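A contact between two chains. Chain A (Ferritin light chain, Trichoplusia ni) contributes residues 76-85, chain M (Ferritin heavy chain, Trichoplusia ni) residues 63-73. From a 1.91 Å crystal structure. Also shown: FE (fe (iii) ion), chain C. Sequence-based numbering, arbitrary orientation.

Chain A 76-85: FKKLSDEAWS
Chain M (63-73) AASEEREHAMK

The contact is organised around one arginine. M:Arg68 reaches across from the heavy chain in an extended conformation (chi1 to chi3 all t, chi4 -87°) and sits as a knob among A:Lys77, A:Ser80, A:Asp81 and A:Trp84. M:Arg68 NH1 donates to A:Asp81 OD1 at 2.8 Å, nearly straight at 169°, forming a salt bridge; M:Arg68 NH2 adds a weak hydrogen bond to the same A:Asp81 OD1 at 3.4 Å. Another hydrogen bond runs from M:Arg68 NH1 to A:Ser80 OG, 2.9 Å. Both acceptors lie near the guanidinium plane, where the N-H bonds point, which leaves a face free for A:Trp84. There the guanidinium stacks flat on the indole, centres 4.5 Å apart and planes at 11°, while M:Arg68 CD lies 3.4 Å from A:Trp84 CD2. A:Trp84 (chi1 t, chi2 -106°) also works at its edge, donating from NE1 to M:Ser65 OG (chi1 m) at 2.9 Å.

A:Asp81 (chi1 m, chi2 -16°) is also paired within its own helix, with A:Lys77 NZ 3.0 Å from A:Asp81 OD1, although the lysine nitrogen is modelled too close to M:Met72 and its place is less sure. Water 1 donates to M:Glu69 OE2 at 2.9 Å and accepts from A:Lys77 NZ, also at 2.9 Å.

Beneath these contacts run two regular helices, phi/psi near -65/-40, with i to i-4 backbone hydrogen bonds. They are roughly antiparallel at 157°, their axes no closer than 12.5 Å, and the gap is bridged mainly by the long side chains of M:Arg68 and A:Trp84, which also meet short residues of the other helix. CA atoms pair A:Trp84 with M:Ser65 at 8.6 Å and A:Lys77 with M:Met72 at 10.5 Å. Apolar packing is slight: A:Trp84 CZ2 meets M:Ala64 CB at 4.0 Å. The two stretches bury 362 Å² together, mostly on A:Trp84 and M:Arg68.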

# COMPACT_ATOMS: atom_id res chain seq x y z
N PHE A 76 30.29 -24.68 23.99
CA PHE A 76 31.42 -24.03 24.65
C PHE A 76 31.69 -22.63 24.14
O PHE A 76 32.12 -21.76 24.90
CB PHE A 76 32.67 -24.88 24.54
CG PHE A 76 32.70 -26.00 25.54
CD1 PHE A 76 32.44 -27.31 25.14
CD2 PHE A 76 32.95 -25.73 26.88
CE1 PHE A 76 32.42 -28.35 26.09
CE2 PHE A 76 32.93 -26.75 27.84
CZ PHE A 76 32.66 -28.07 27.44
N LYS A 77 31.45 -22.39 22.86
CA LYS A 77 31.67 -21.07 22.30
C LYS A 77 30.69 -20.08 22.95
O LYS A 77 31.03 -18.93 23.25
CB LYS A 77 31.48 -21.12 20.78
CG LYS A 77 31.52 -19.77 20.09
CD LYS A 77 32.84 -19.07 20.29
CE LYS A 77 32.87 -17.80 19.45
NZ LYS A 77 33.97 -16.91 19.87
N LYS A 78 29.46 -20.53 23.17
CA LYS A 78 28.46 -19.68 23.80
C LYS A 78 28.87 -19.38 25.26
O LYS A 78 28.76 -18.24 25.72
CB LYS A 78 27.09 -20.35 23.76
CG LYS A 78 26.00 -19.52 24.42
CD LYS A 78 24.62 -20.14 24.20
CE LYS A 78 23.53 -19.30 24.85
NZ LYS A 78 22.18 -19.88 24.65
N LEU A 79 29.33 -20.40 25.98
CA LEU A 79 29.79 -20.19 27.36
C LEU A 79 30.97 -19.21 27.38
O LEU A 79 31.08 -18.37 28.28
CB LEU A 79 30.24 -21.52 27.99
CG LEU A 79 29.14 -22.53 28.32
CD1 LEU A 79 29.78 -23.77 28.95
CD2 LEU A 79 28.12 -21.91 29.28
N SER A 80 31.86 -19.33 26.40
CA SER A 80 33.02 -18.44 26.31
C SER A 80 32.59 -17.00 26.04
O SER A 80 33.04 -16.07 26.73
CB SER A 80 33.97 -18.89 25.19
OG SER A 80 35.06 -17.98 25.07
N ASP A 81 31.73 -16.81 25.04
CA ASP A 81 31.25 -15.47 24.70
C ASP A 81 30.52 -14.82 25.88
O ASP A 81 30.67 -13.63 26.14
CB ASP A 81 30.31 -15.49 23.49
CG ASP A 81 31.02 -15.85 22.17
OD1 ASP A 81 32.27 -15.79 22.09
OD2 ASP A 81 30.30 -16.18 21.20
N GLU A 82 29.70 -15.60 26.58
CA GLU A 82 28.98 -15.05 27.72
C GLU A 82 29.92 -14.65 28.85
O GLU A 82 29.75 -13.59 29.46
CB GLU A 82 27.95 -16.06 28.24
CG GLU A 82 26.91 -16.41 27.17
CD GLU A 82 25.85 -17.41 27.61
OE1 GLU A 82 26.19 -18.41 28.28
OE2 GLU A 82 24.66 -17.19 27.27
N ALA A 83 30.92 -15.48 29.13
CA ALA A 83 31.87 -15.16 30.19
C ALA A 83 32.73 -13.94 29.82
O ALA A 83 33.10 -13.15 30.69
CB ALA A 83 32.76 -16.38 30.48
N TRP A 84 33.04 -13.79 28.53
CA TRP A 84 33.83 -12.63 28.08
C TRP A 84 32.99 -11.36 28.29
O TRP A 84 33.46 -10.35 28.82
CB TRP A 84 34.20 -12.78 26.60
CG TRP A 84 34.86 -11.55 26.01
CD1 TRP A 84 34.30 -10.65 25.15
CD2 TRP A 84 36.21 -11.12 26.24
NE1 TRP A 84 35.22 -9.67 24.83
CE2 TRP A 84 36.40 -9.93 25.48
CE3 TRP A 84 37.27 -11.61 27.01
CZ2 TRP A 84 37.61 -9.23 25.47
CZ3 TRP A 84 38.49 -10.92 26.99
CH2 TRP A 84 38.65 -9.74 26.23
N SER A 85 31.74 -11.43 27.87
CA SER A 85 30.84 -10.29 28.01
C SER A 85 30.65 -9.93 29.50
O SER A 85 30.60 -8.74 29.86
CB SER A 85 29.50 -10.63 27.35
OG SER A 85 28.56 -9.60 27.57
N ALA M 63 38.73 -2.69 21.25
CA ALA M 63 40.01 -3.25 20.81
C ALA M 63 40.29 -4.58 21.50
O ALA M 63 40.85 -5.50 20.88
CB ALA M 63 41.16 -2.26 21.10
N ALA M 64 39.93 -4.70 22.77
CA ALA M 64 40.15 -5.96 23.49
C ALA M 64 39.35 -7.09 22.82
O ALA M 64 39.87 -8.19 22.61
CB ALA M 64 39.71 -5.82 24.99
N SER M 65 38.09 -6.82 22.50
CA SER M 65 37.26 -7.85 21.86
C SER M 65 37.78 -8.20 20.47
O SER M 65 37.71 -9.35 20.05
CB SER M 65 35.80 -7.38 21.78
OG SER M 65 35.25 -7.32 23.08
N GLU M 66 38.31 -7.21 19.77
CA GLU M 66 38.87 -7.46 18.44
C GLU M 66 40.12 -8.36 18.54
O GLU M 66 40.31 -9.25 17.71
CB GLU M 66 39.24 -6.14 17.77
CG GLU M 66 39.59 -6.27 16.30
CD GLU M 66 38.36 -6.50 15.42
OE1 GLU M 66 37.61 -7.48 15.66
OE2 GLU M 66 38.15 -5.70 14.48
N GLU M 67 40.97 -8.13 19.53
CA GLU M 67 42.17 -8.98 19.67
C GLU M 67 41.76 -10.41 20.01
O GLU M 67 42.41 -11.38 19.58
CB GLU M 67 43.12 -8.44 20.76
CG GLU M 67 43.79 -7.09 20.42
CD GLU M 67 44.53 -7.10 19.07
OE1 GLU M 67 45.07 -8.16 18.68
OE2 GLU M 67 44.60 -6.04 18.41
N ARG M 68 40.70 -10.57 20.79
CA ARG M 68 40.21 -11.90 21.12
C ARG M 68 39.76 -12.57 19.81
O ARG M 68 39.99 -13.76 19.60
CB ARG M 68 39.05 -11.81 22.12
CG ARG M 68 38.31 -13.13 22.38
CD ARG M 68 37.33 -12.95 23.57
NE ARG M 68 36.52 -14.15 23.82
CZ ARG M 68 35.37 -14.42 23.21
NH1 ARG M 68 34.70 -15.53 23.51
NH2 ARG M 68 34.87 -13.57 22.32
N GLU M 69 39.10 -11.80 18.94
CA GLU M 69 38.67 -12.37 17.65
C GLU M 69 39.89 -12.76 16.80
O GLU M 69 39.85 -13.75 16.07
CB GLU M 69 37.83 -11.36 16.84
CG GLU M 69 36.46 -11.01 17.44
CD GLU M 69 35.53 -12.21 17.57
OE1 GLU M 69 35.51 -13.06 16.64
OE2 GLU M 69 34.81 -12.31 18.58
N HIS M 70 40.98 -11.98 16.87
CA HIS M 70 42.19 -12.32 16.10
C HIS M 70 42.73 -13.66 16.58
O HIS M 70 43.15 -14.50 15.78
CB HIS M 70 43.29 -11.26 16.28
CG HIS M 70 42.98 -9.94 15.65
ND1 HIS M 70 43.78 -8.82 15.83
CD2 HIS M 70 41.95 -9.55 14.86
CE1 HIS M 70 43.25 -7.80 15.18
NE2 HIS M 70 42.14 -8.22 14.58
N ALA M 71 42.76 -13.86 17.90
CA ALA M 71 43.25 -15.12 18.44
C ALA M 71 42.37 -16.27 17.92
O ALA M 71 42.87 -17.31 17.50
CB ALA M 71 43.20 -15.10 19.97
N MET M 72 41.05 -16.07 17.94
CA MET M 72 40.14 -17.11 17.47
C MET M 72 40.34 -17.42 15.98
O MET M 72 40.25 -18.59 15.58
CB MET M 72 38.67 -16.68 17.71
CG MET M 72 38.29 -16.66 19.19
SD MET M 72 36.65 -15.92 19.56
CE MET M 72 35.83 -15.97 17.94
N LYS M 73 40.62 -16.41 15.17
CA LYS M 73 40.84 -16.66 13.74
C LYS M 73 42.09 -17.51 13.50
O LYS M 73 42.10 -18.37 12.62
CB LYS M 73 40.99 -15.35 12.95
CG LYS M 73 39.69 -14.56 12.80
CD LYS M 73 39.93 -13.24 12.05
CE LYS M 73 40.45 -13.49 10.64
NZ LYS M 73 40.69 -12.24 9.87
FE FE C . 45.58 -8.70 16.76
O HOH W 1 32.89 -14.18 19.59
O HOH W 2 46.33 -6.80 16.50
O HOH W 3 46.62 -9.36 15.13